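Local coordinates for protein 3-chlorocatechol 1,2-dioxygenase (PDB 2BOY) that probably catalyses the iron(III)-dependent intradiol ring cleavage of catechols, chlorinated ones among them, in the bacterial breakdown of aromatic compounds, at residues P116-A127 with F145-G155; K225-D233 with H242-T250. All coordinates share one frame; numbering follows the deposited sequence. Where two conformers were deposited one is given.

Contact 1: residues P116-A127 with F145-G155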
loop_
_atom_site.group_PDB
_atom_site.type_symbol
_atom_site.label_atom_id
_atom_site.label_comp_id
_atom_site.label_asym_id
_atom_site.label_seq_id
_atom_site.Cartn_x
_atom_site.Cartn_y
_atom_site.Cartn_z
ATOM N N PRO A 116 -26.100 36.529 1.234
ATOM C CA PRO A 116 -24.641 36.690 1.066
ATOM C C PRO A 116 -23.863 36.542 2.372
ATOM O O PRO A 116 -24.330 36.934 3.461
ATOM C CB PRO A 116 -24.484 38.128 0.556
ATOM C CG PRO A 116 -25.838 38.532 0.075
ATOM C CD PRO A 116 -26.843 37.752 0.889
ATOM N N LEU A 117 -22.677 35.945 2.261
ATOM C CA LEU A 117 -21.763 35.834 3.384
ATOM C C LEU A 117 -20.558 36.690 3.076
ATOM O O LEU A 117 -19.844 36.450 2.086
ATOM C CB LEU A 117 -21.339 34.368 3.618
ATOM C CG LEU A 117 -22.409 33.458 4.269
ATOM C CD1 LEU A 117 -21.983 31.984 4.299
ATOM C CD2 LEU A 117 -22.680 33.971 5.725
ATOM N N ALA A 118 -20.349 37.719 3.890
ATOM C CA ALA A 118 -19.179 38.597 3.750
ATOM C C ALA A 118 -17.975 38.050 4.528
ATOM O O ALA A 118 -18.142 37.328 5.500
ATOM C CB ALA A 118 -19.532 40.027 4.240
ATOM N N ASP A 119 -16.769 38.420 4.113
ATOM C CA ASP A 119 -15.529 38.062 4.794
ATOM C C ASP A 119 -15.297 36.549 4.855
ATOM O O ASP A 119 -14.690 36.050 5.795
ATOM C CB ASP A 119 -15.529 38.657 6.211
ATOM C CG ASP A 119 -15.511 40.185 6.178
ATOM O OD1 ASP A 119 -14.602 40.740 5.537
ATOM O OD2 ASP A 119 -16.382 40.891 6.729
ATOM N N VAL A 120 -15.838 35.817 3.887
ATOM C CA VAL A 120 -15.463 34.415 3.711
ATOM C C VAL A 120 -14.060 34.424 3.144
ATOM O O VAL A 120 -13.764 35.245 2.264
ATOM C CB VAL A 120 -16.450 33.680 2.744
ATOM C CG1 VAL A 120 -16.005 32.243 2.457
ATOM C CG2 VAL A 120 -17.880 33.707 3.338
ATOM N N LEU A 121 -13.198 33.548 3.670
ATOM C CA LEU A 121 -11.821 33.477 3.190
ATOM C C LEU A 121 -11.764 32.308 2.228
ATOM O O LEU A 121 -12.286 31.218 2.541
ATOM C CB LEU A 121 -10.813 33.268 4.341
ATOM C CG LEU A 121 -10.376 34.388 5.326
ATOM C CD1 LEU A 121 -11.247 35.645 5.370
ATOM C CD2 LEU A 121 -10.185 33.846 6.752
ATOM N N LEU A 122 -11.186 32.541 1.050
ATOM C CA LEU A 122 -11.050 31.468 0.049
ATOM C C LEU A 122 -9.586 31.334 -0.316
ATOM O O LEU A 122 -8.929 32.336 -0.614
ATOM C CB LEU A 122 -11.874 31.743 -1.231
ATOM C CG LEU A 122 -13.403 31.837 -1.139
ATOM C CD1 LEU A 122 -13.807 33.285 -0.852
ATOM C CD2 LEU A 122 -14.059 31.341 -2.382
ATOM N N ASP A 123 -9.079 30.105 -0.256
ATOM C CA ASP A 123 -7.738 29.776 -0.660
ATOM C C ASP A 123 -7.904 29.102 -2.013
ATOM O O ASP A 123 -8.600 28.098 -2.100
ATOM C CB ASP A 123 -7.164 28.763 0.329
ATOM C CG ASP A 123 -5.768 29.103 0.779
ATOM O OD1 ASP A 123 -5.483 29.014 1.976
ATOM O OD2 ASP A 123 -4.866 29.449 0.011
ATOM N N MET A 124 -7.237 29.588 -3.054
ATOM C CA MET A 124 -7.395 28.956 -4.386
ATOM C C MET A 124 -6.039 28.584 -4.937
ATOM O O MET A 124 -5.093 29.325 -4.731
ATOM C CB MET A 124 -8.120 29.908 -5.329
ATOM C CG MET A 124 -8.759 29.247 -6.576
ATOM S SD MET A 124 -7.601 28.903 -7.984
ATOM C CE MET A 124 -7.849 30.340 -9.045
ATOM N N TRP A 125 -5.919 27.384 -5.510
ATOM C CA TRP A 125 -4.679 27.005 -6.186
ATOM C C TRP A 125 -5.025 26.278 -7.454
ATOM O O TRP A 125 -6.080 25.644 -7.559
ATOM C CB TRP A 125 -3.714 26.186 -5.279
ATOM C CG TRP A 125 -4.170 24.811 -4.831
ATOM C CD1 TRP A 125 -3.652 23.618 -5.234
ATOM C CD2 TRP A 125 -5.160 24.495 -3.816
ATOM N NE1 TRP A 125 -4.257 22.576 -4.565
ATOM C CE2 TRP A 125 -5.213 23.074 -3.714
ATOM C CE3 TRP A 125 -6.032 25.269 -3.019
ATOM C CZ2 TRP A 125 -6.108 22.392 -2.846
ATOM C CZ3 TRP A 125 -6.927 24.604 -2.151
ATOM C CH2 TRP A 125 -6.964 23.172 -2.083
ATOM N N GLN A 126 -4.121 26.357 -8.425
ATOM C CA GLN A 126 -4.374 25.779 -9.724
ATOM C C GLN A 126 -3.014 25.595 -10.366
ATOM O O GLN A 126 -2.030 26.207 -9.940
ATOM C CB GLN A 126 -5.235 26.727 -10.593
ATOM C CG GLN A 126 -4.483 28.060 -10.971
ATOM C CD GLN A 126 -5.231 28.876 -11.983
ATOM O OE1 GLN A 126 -6.046 29.725 -11.631
ATOM N NE2 GLN A 126 -4.932 28.646 -13.266
ATOM N N ALA A 127 -3.005 24.796 -11.423
ATOM C CA ALA A 127 -1.839 24.613 -12.264
ATOM C C ALA A 127 -1.753 25.743 -13.275
ATOM O O ALA A 127 -2.725 26.441 -13.523
ATOM C CB ALA A 127 -1.942 23.265 -12.992
ATOM N N PHE A 145 0.186 31.088 -8.943
ATOM C CA PHE A 145 -1.160 30.496 -9.073
ATOM C C PHE A 145 -1.678 29.916 -7.751
ATOM O O PHE A 145 -2.410 28.938 -7.750
ATOM C CB PHE A 145 -1.229 29.437 -10.187
ATOM C CG PHE A 145 -1.277 30.048 -11.562
ATOM C CD1 PHE A 145 -0.195 29.891 -12.445
ATOM C CD2 PHE A 145 -2.341 30.862 -11.920
ATOM C CE1 PHE A 145 -0.234 30.514 -13.701
ATOM C CE2 PHE A 145 -2.407 31.476 -13.179
ATOM C CZ PHE A 145 -1.337 31.295 -14.067
ATOM N N ARG A 146 -1.344 30.604 -6.663
ATOM C CA ARG A 146 -1.890 30.312 -5.328
ATOM C C ARG A 146 -2.213 31.635 -4.659
ATOM O O ARG A 146 -1.343 32.534 -4.583
ATOM C CB ARG A 146 -0.819 29.568 -4.510
ATOM C CG ARG A 146 -0.421 28.205 -5.084
ATOM C CD ARG A 146 0.682 27.458 -4.305
ATOM N NE ARG A 146 1.040 26.179 -4.916
ATOM C CZ ARG A 146 0.417 25.011 -4.712
ATOM N NH1 ARG A 146 -0.671 24.918 -3.903
ATOM N NH2 ARG A 146 0.884 23.919 -5.316
ATOM N N GLY A 147 -3.443 31.786 -4.136
ATOM C CA GLY A 147 -3.804 33.047 -3.504
ATOM C C GLY A 147 -4.988 32.940 -2.562
ATOM O O GLY A 147 -5.833 32.030 -2.706
ATOM N N LYS A 148 -5.081 33.909 -1.664
ATOM C CA LYS A 148 -6.216 34.016 -0.755
ATOM C C LYS A 148 -6.984 35.297 -1.061
ATOM O O LYS A 148 -6.386 36.358 -1.227
ATOM C CB LYS A 148 -5.739 34.069 0.687
ATOM C CG LYS A 148 -5.074 32.773 1.122
ATOM C CD LYS A 148 -4.474 32.941 2.469
ATOM C CE LYS A 148 -4.030 31.614 3.044
ATOM N NZ LYS A 148 -3.618 31.893 4.414
ATOM N N ILE A 149 -8.305 35.183 -1.088
ATOM C CA ILE A 149 -9.198 36.318 -1.282
ATOM C C ILE A 149 -10.336 36.241 -0.265
ATOM O O ILE A 149 -10.475 35.237 0.474
ATOM C CB ILE A 149 -9.772 36.268 -2.682
ATOM C CG1 ILE A 149 -10.325 34.879 -2.923
ATOM C CG2 ILE A 149 -8.662 36.528 -3.718
ATOM C CD1 ILE A 149 -11.269 34.778 -4.059
ATOM N N ARG A 150 -11.115 37.315 -0.203
ATOM C CA ARG A 150 -12.212 37.428 0.762
ATOM C C ARG A 150 -13.444 37.850 -0.015
ATOM O O ARG A 150 -13.308 38.661 -0.931
ATOM C CB ARG A 150 -11.918 38.539 1.775
ATOM C CG ARG A 150 -10.829 38.239 2.798
ATOM C CD ARG A 150 -10.466 39.509 3.586
ATOM N NE ARG A 150 -10.249 39.300 5.025
ATOM C CZ ARG A 150 -11.201 39.387 5.949
ATOM N NH1 ARG A 150 -12.460 39.619 5.601
ATOM N NH2 ARG A 150 -10.896 39.217 7.232
ATOM N N THR A 151 -14.637 37.370 0.350
ATOM C CA THR A 151 -15.856 37.942 -0.221
ATOM C C THR A 151 -16.057 39.332 0.366
ATOM O O THR A 151 -15.656 39.588 1.539
ATOM C CB THR A 151 -17.113 37.104 0.072
ATOM O OG1 THR A 151 -17.261 36.882 1.496
ATOM C CG2 THR A 151 -16.988 35.698 -0.576
ATOM N N ASP A 152 -16.715 40.184 -0.419
ATOM C CA ASP A 152 -17.008 41.555 -0.008
ATOM C C ASP A 152 -18.322 41.591 0.775
ATOM O O ASP A 152 -18.846 40.524 1.137
ATOM C CB ASP A 152 -17.009 42.496 -1.233
ATOM C CG ASP A 152 -18.098 42.188 -2.243
ATOM O OD1 ASP A 152 -19.161 41.539 -1.929
ATOM O OD2 ASP A 152 -17.972 42.582 -3.446
ATOM N N GLU A 153 -18.862 42.786 1.032
ATOM C CA GLU A 153 -20.161 42.942 1.735
ATOM C C GLU A 153 -21.317 42.257 1.044
ATOM O O GLU A 153 -22.364 41.963 1.648
ATOM C CB GLU A 153 -20.531 44.431 1.788
ATOM C CG GLU A 153 -19.673 45.186 2.765
ATOM C CD GLU A 153 -20.176 46.614 2.967
ATOM O OE1 GLU A 153 -21.148 47.106 2.285
ATOM O OE2 GLU A 153 -19.580 47.227 3.841
ATOM N N ASN A 154 -21.187 42.061 -0.249
ATOM C CA ASN A 154 -22.244 41.389 -0.974
ATOM C C ASN A 154 -21.987 39.910 -1.172
ATOM O O ASN A 154 -22.701 39.274 -1.917
ATOM C CB ASN A 154 -22.471 42.066 -2.324
ATOM C CG ASN A 154 -22.863 43.534 -2.165
ATOM O OD1 ASN A 154 -23.672 43.872 -1.304
ATOM N ND2 ASN A 154 -22.285 44.400 -2.987
ATOM N N GLY A 155 -20.955 39.377 -0.528
ATOM C CA GLY A 155 -20.640 37.951 -0.657
ATOM C C GLY A 155 -19.950 37.618 -1.981
ATOM O O GLY A 155 -19.894 36.442 -2.369
HETATM O O HOH W 1 -15.039 41.719 3.246
#
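T151 meets the 116-127 segment with a hydroxyl that is used twice: OG1 donates to L117 O at 2.7 Å and accepts from V120 N at 3.0 Å. The torsion that sets OG1 between its own backbone N and carbonyl carbon (chi1 55°) turns the oxygen into the bend at L117-V120, while CG2 faces V120 CB and the end of L122. Beyond it the strands close tightly: L122 with I149, and M124 with G147, each exchange two backbone hydrogen bonds. L122 CB packs on I149 CG1 at 3.9 Å on a buried face, where F157 of strand 156-162 touches both L122 and I149, and L159 of that strand touches M124. The pairing is antiparallel, 157° between strand directions, and belongs to the beta-sandwich core of intradiol dioxygenases. On the opposite face, at the far end, W125 and R146 lie with indole and guanidinium planes only 14° apart, R146 NH1 3.5 Å from W125 CD1. R146 is held from outside by S134 and the Y78 carbonyl, and W125 stacks on the iron ligand H193, so this end forms a second shell to the metal. F145, just before its strand, sets CD2 3.5 Å from Q126 CD, whose amide reaches on to T161. The W125/R146 face becomes solvent-exposed at its other end, at L121 and R150, next to D119. There, in one of its two conformers, L121 sets CD1 over the centre of the R150 guanidinium. D119 OD1 forms a salt bridge with R150 NH1, though the modelled separation is too short to be taken at face value. A water donates to both D119 OD1 and T151 O.

Contact 2: residues K225-D233 with H242-T250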
loop_
_atom_site.group_PDB
_atom_site.type_symbol
_atom_site.label_atom_id
_atom_site.label_comp_id
_atom_site.label_asym_id
_atom_site.label_seq_id
_atom_site.Cartn_x
_atom_site.Cartn_y
_atom_site.Cartn_z
ATOM N N LYS A 225 -17.636 16.018 -10.362
ATOM C CA LYS A 225 -19.082 15.931 -10.082
ATOM C C LYS A 225 -19.806 16.981 -10.949
ATOM O O LYS A 225 -19.241 18.041 -11.299
ATOM C CB LYS A 225 -19.372 16.115 -8.567
ATOM C CG LYS A 225 -18.562 15.170 -7.639
ATOM C CD LYS A 225 -18.904 15.460 -6.187
ATOM C CE LYS A 225 -18.042 14.697 -5.146
ATOM N NZ LYS A 225 -18.447 15.177 -3.774
ATOM N N PRO A 226 -21.039 16.668 -11.353
ATOM C CA PRO A 226 -21.727 17.489 -12.336
ATOM C C PRO A 226 -21.995 18.897 -11.829
ATOM O O PRO A 226 -22.078 19.781 -12.662
ATOM C CB PRO A 226 -23.042 16.734 -12.601
ATOM C CG PRO A 226 -23.240 15.797 -11.426
ATOM C CD PRO A 226 -21.844 15.506 -10.885
ATOM N N GLU A 227 -22.178 19.095 -10.525
ATOM C CA GLU A 227 -22.416 20.438 -9.976
ATOM C C GLU A 227 -21.210 21.345 -10.103
ATOM O O GLU A 227 -21.353 22.552 -9.951
ATOM C CB GLU A 227 -22.809 20.388 -8.488
ATOM C CG GLU A 227 -24.037 19.529 -8.190
ATOM C CD GLU A 227 -23.748 18.025 -8.058
ATOM O OE1 GLU A 227 -24.730 17.239 -7.845
ATOM O OE2 GLU A 227 -22.571 17.597 -8.191
ATOM N N LEU A 228 -20.049 20.763 -10.435
ATOM C CA LEU A 228 -18.757 21.494 -10.419
ATOM C C LEU A 228 -18.224 21.851 -11.830
ATOM O O LEU A 228 -17.100 22.327 -11.987
ATOM C CB LEU A 228 -17.712 20.634 -9.689
ATOM C CG LEU A 228 -18.133 20.205 -8.254
ATOM C CD1 LEU A 228 -17.103 19.257 -7.659
ATOM C CD2 LEU A 228 -18.365 21.463 -7.366
ATOM N N LEU A 229 -19.043 21.632 -12.838
ATOM C CA LEU A 229 -18.680 22.000 -14.194
ATOM C C LEU A 229 -19.090 23.446 -14.541
ATOM O O LEU A 229 -20.268 23.821 -14.425
ATOM C CB LEU A 229 -19.245 20.981 -15.186
ATOM C CG LEU A 229 -18.667 19.544 -15.037
ATOM C CD1 LEU A 229 -19.655 18.546 -15.635
ATOM C CD2 LEU A 229 -17.337 19.485 -15.766
ATOM N N LEU A 230 -18.105 24.251 -14.930
ATOM C CA LEU A 230 -18.343 25.658 -15.229
ATOM C C LEU A 230 -18.568 25.842 -16.715
ATOM O O LEU A 230 -17.997 25.097 -17.514
ATOM C CB LEU A 230 -17.114 26.488 -14.878
ATOM C CG LEU A 230 -16.643 26.504 -13.420
ATOM C CD1 LEU A 230 -15.306 27.247 -13.323
ATOM C CD2 LEU A 230 -17.679 27.130 -12.486
ATOM N N SER A 231 -19.388 26.830 -17.058
ATOM C CA SER A 231 -19.520 27.294 -18.444
ATOM C C SER A 231 -18.713 28.568 -18.622
ATOM O O SER A 231 -18.712 29.441 -17.762
ATOM C CB SER A 231 -20.986 27.555 -18.780
ATOM O OG SER A 231 -21.519 28.565 -17.948
ATOM N N LEU A 232 -18.038 28.664 -19.753
ATOM C CA LEU A 232 -17.194 29.790 -20.109
ATOM C C LEU A 232 -17.868 30.618 -21.208
ATOM O O LEU A 232 -18.376 30.041 -22.202
ATOM C CB LEU A 232 -15.900 29.240 -20.687
ATOM C CG LEU A 232 -14.600 29.264 -19.887
ATOM C CD1 LEU A 232 -14.831 29.324 -18.376
ATOM C CD2 LEU A 232 -13.668 28.126 -20.326
ATOM N N ASP A 233 -17.873 31.940 -21.036
ATOM C CA ASP A 233 -18.297 32.855 -22.099
ATOM C C ASP A 233 -17.082 33.542 -22.690
ATOM O O ASP A 233 -16.240 34.069 -21.965
ATOM C CB ASP A 233 -19.273 33.901 -21.557
ATOM C CG ASP A 233 -20.611 33.293 -21.132
ATOM O OD1 ASP A 233 -20.969 32.215 -21.670
ATOM O OD2 ASP A 233 -21.374 33.822 -20.286
ATOM N N HIS A 242 -11.075 37.034 -23.982
ATOM C CA HIS A 242 -10.843 36.357 -22.729
ATOM C C HIS A 242 -12.110 35.579 -22.406
ATOM O O HIS A 242 -13.088 35.611 -23.189
ATOM C CB HIS A 242 -10.401 37.318 -21.611
ATOM C CG HIS A 242 -11.473 38.253 -21.135
ATOM N ND1 HIS A 242 -11.493 39.591 -21.467
ATOM C CD2 HIS A 242 -12.546 38.053 -20.330
ATOM C CE1 HIS A 242 -12.542 40.171 -20.911
ATOM N NE2 HIS A 242 -13.208 39.257 -20.229
ATOM N N PHE A 243 -12.074 34.857 -21.292
ATOM C CA PHE A 243 -13.182 34.013 -20.893
ATOM C C PHE A 243 -13.673 34.501 -19.569
ATOM O O PHE A 243 -12.870 34.982 -18.760
ATOM C CB PHE A 243 -12.731 32.560 -20.840
ATOM C CG PHE A 243 -12.365 32.035 -22.202
ATOM C CD1 PHE A 243 -13.352 31.565 -23.056
ATOM C CD2 PHE A 243 -11.060 32.135 -22.667
ATOM C CE1 PHE A 243 -13.021 31.118 -24.367
ATOM C CE2 PHE A 243 -10.718 31.714 -23.972
ATOM C CZ PHE A 243 -11.695 31.206 -24.812
ATOM N N GLU A 244 -14.968 34.361 -19.363
ATOM C CA GLU A 244 -15.584 34.715 -18.097
ATOM C C GLU A 244 -16.470 33.575 -17.612
ATOM O O GLU A 244 -17.083 32.848 -18.412
ATOM C CB GLU A 244 -16.372 36.003 -18.286
ATOM C CG GLU A 244 -17.253 36.395 -17.140
ATOM C CD GLU A 244 -18.077 37.622 -17.522
ATOM O OE1 GLU A 244 -19.330 37.519 -17.515
ATOM O OE2 GLU A 244 -17.466 38.663 -17.872
ATOM N N THR A 245 -16.527 33.414 -16.295
ATOM C CA THR A 245 -17.372 32.383 -15.698
ATOM C C THR A 245 -17.861 32.848 -14.317
ATOM O O THR A 245 -17.332 33.792 -13.786
ATOM C CB THR A 245 -16.597 31.044 -15.656
ATOM O OG1 THR A 245 -17.514 29.979 -15.352
ATOM C CG2 THR A 245 -15.578 31.000 -14.494
ATOM N N SER A 246 -18.898 32.201 -13.779
ATOM C CA SER A 246 -19.544 32.638 -12.544
ATOM C C SER A 246 -19.810 31.368 -11.788
ATOM O O SER A 246 -20.114 30.326 -12.394
ATOM C CB SER A 246 -20.906 33.300 -12.819
ATOM O OG SER A 246 -20.716 34.517 -13.517
ATOM N N TYR A 247 -19.702 31.444 -10.476
ATOM C CA TYR A 247 -20.075 30.318 -9.623
ATOM C C TYR A 247 -20.590 30.815 -8.298
ATOM O O TYR A 247 -20.074 31.788 -7.755
ATOM C CB TYR A 247 -18.895 29.363 -9.357
ATOM C CG TYR A 247 -19.331 28.047 -8.744
ATOM C CD1 TYR A 247 -19.913 27.031 -9.534
ATOM C CD2 TYR A 247 -19.171 27.823 -7.388
ATOM C CE1 TYR A 247 -20.349 25.815 -8.955
ATOM C CE2 TYR A 247 -19.574 26.655 -6.799
ATOM C CZ TYR A 247 -20.174 25.647 -7.590
ATOM O OH TYR A 247 -20.557 24.472 -6.985
ATOM N N LYS A 248 -21.571 30.107 -7.759
ATOM C CA LYS A 248 -22.080 30.431 -6.443
ATOM C C LYS A 248 -21.839 29.286 -5.489
ATOM O O LYS A 248 -22.359 28.164 -5.716
ATOM C CB LYS A 248 -23.596 30.711 -6.496
ATOM C CG LYS A 248 -24.229 30.932 -5.111
ATOM C CD LYS A 248 -25.779 31.148 -5.153
ATOM C CE LYS A 248 -26.554 29.803 -5.230
ATOM N NZ LYS A 248 -27.985 29.927 -5.767
ATOM N N PHE A 249 -21.059 29.564 -4.433
ATOM C CA PHE A 249 -20.765 28.609 -3.370
ATOM C C PHE A 249 -21.746 28.795 -2.194
ATOM O O PHE A 249 -22.198 29.910 -1.918
ATOM C CB PHE A 249 -19.370 28.847 -2.780
ATOM C CG PHE A 249 -18.220 28.779 -3.800
ATOM C CD1 PHE A 249 -17.743 29.943 -4.385
ATOM C CD2 PHE A 249 -17.566 27.570 -4.056
ATOM C CE1 PHE A 249 -16.644 29.925 -5.268
ATOM C CE2 PHE A 249 -16.473 27.536 -4.963
ATOM C CZ PHE A 249 -16.017 28.732 -5.526
ATOM N N THR A 250 -22.067 27.702 -1.512
ATOM C CA THR A 250 -22.906 27.789 -0.303
ATOM C C THR A 250 -22.181 27.202 0.896
ATOM O O THR A 250 -21.605 26.126 0.785
ATOM C CB THR A 250 -24.234 27.090 -0.492
ATOM O OG1 THR A 250 -24.951 27.709 -1.571
ATOM C CG2 THR A 250 -25.155 27.335 0.754
HETATM O O HOH W 2 -22.875 23.934 -7.720
HETATM O O HOH W 3 -20.331 28.422 -14.648
HETATM O O HOH W 4 -20.867 30.895 -16.107
HETATM O O HOH W 5 -20.013 32.233 -18.192
HETATM O O HOH W 6 -20.931 36.369 -19.464
#
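Y247, D233 and T245 each bury nearly 70 Å² in this contact, and each crosses between the segments in a different way. D233 supplies the regular pairing: its N donates to E244 O at 2.9 Å with an almost straight N-H...O angle of 174°, and its O accepts from E244 N in return, a hydrogen-bonded antiparallel pair. The two carboxylates lie on the same face of the sheet, and a water donating to D233 OD2 and E244 OE1 mediates between them, which would be expected to ease the repulsion of like charges. Between this pair and T245, another water donates to S231 O and E244 O.

At T245 a side chain takes over from the backbone. With OG1 opposite the backbone N across the CA-CB bond (chi1 -167°), the hydroxyl reaches S231 O at 2.7 Å, coming from above the carbonyl plane, 40° out of it. T245 CB also meets L232 CD1 at 3.7 Å, and CG2 faces L230 CD1. Farther on the strands part, and water fills in: one molecule accepts from S231 N and donates to T245 OG1 and S246 O.

Y247 crosses the widened gap with its ring. L230 CD2 comes to CD1 of the ring at 3.7 Å, the two side chains nearly at right angles, whereas E227 O lies in the ring plane at its edge, 3.6 Å from CE1. The phenol oxygen shares a water with that carbonyl and touches L228 CD2.

This is the splayed end of a beta hairpin whose strands, 229-236 and 241-250, are flanked by strand 204-210 beside the first and 102-110 beside the second; L208 and F105 from these neighbours pack against Y247.

How the contacts relate
Both segments of contact 1 come earlier in the chain than those of contact 2, and the contact centres lie 15 Å apart within the dioxygenase family region. Both belong to one curled mixed sheet. Strand 146-150 pairs with 121-125, which pairs with 187-197; from there the path runs to 204-210, 229-236 and 241-250, and on through 102-110 to 156-162. The two contacts also meet directly across the interior, where L122 CD2 packs on F249 CE1 at 4.1 Å. In the strand order of this beta-sandwich core, contact 1 borders 187-197 directly, while contact 2 is reached through 204-210. Strand 187-197 gives two iron ligands, H191 and H193, Y133 being the third; contact 1 lies nearer to the metal through W125.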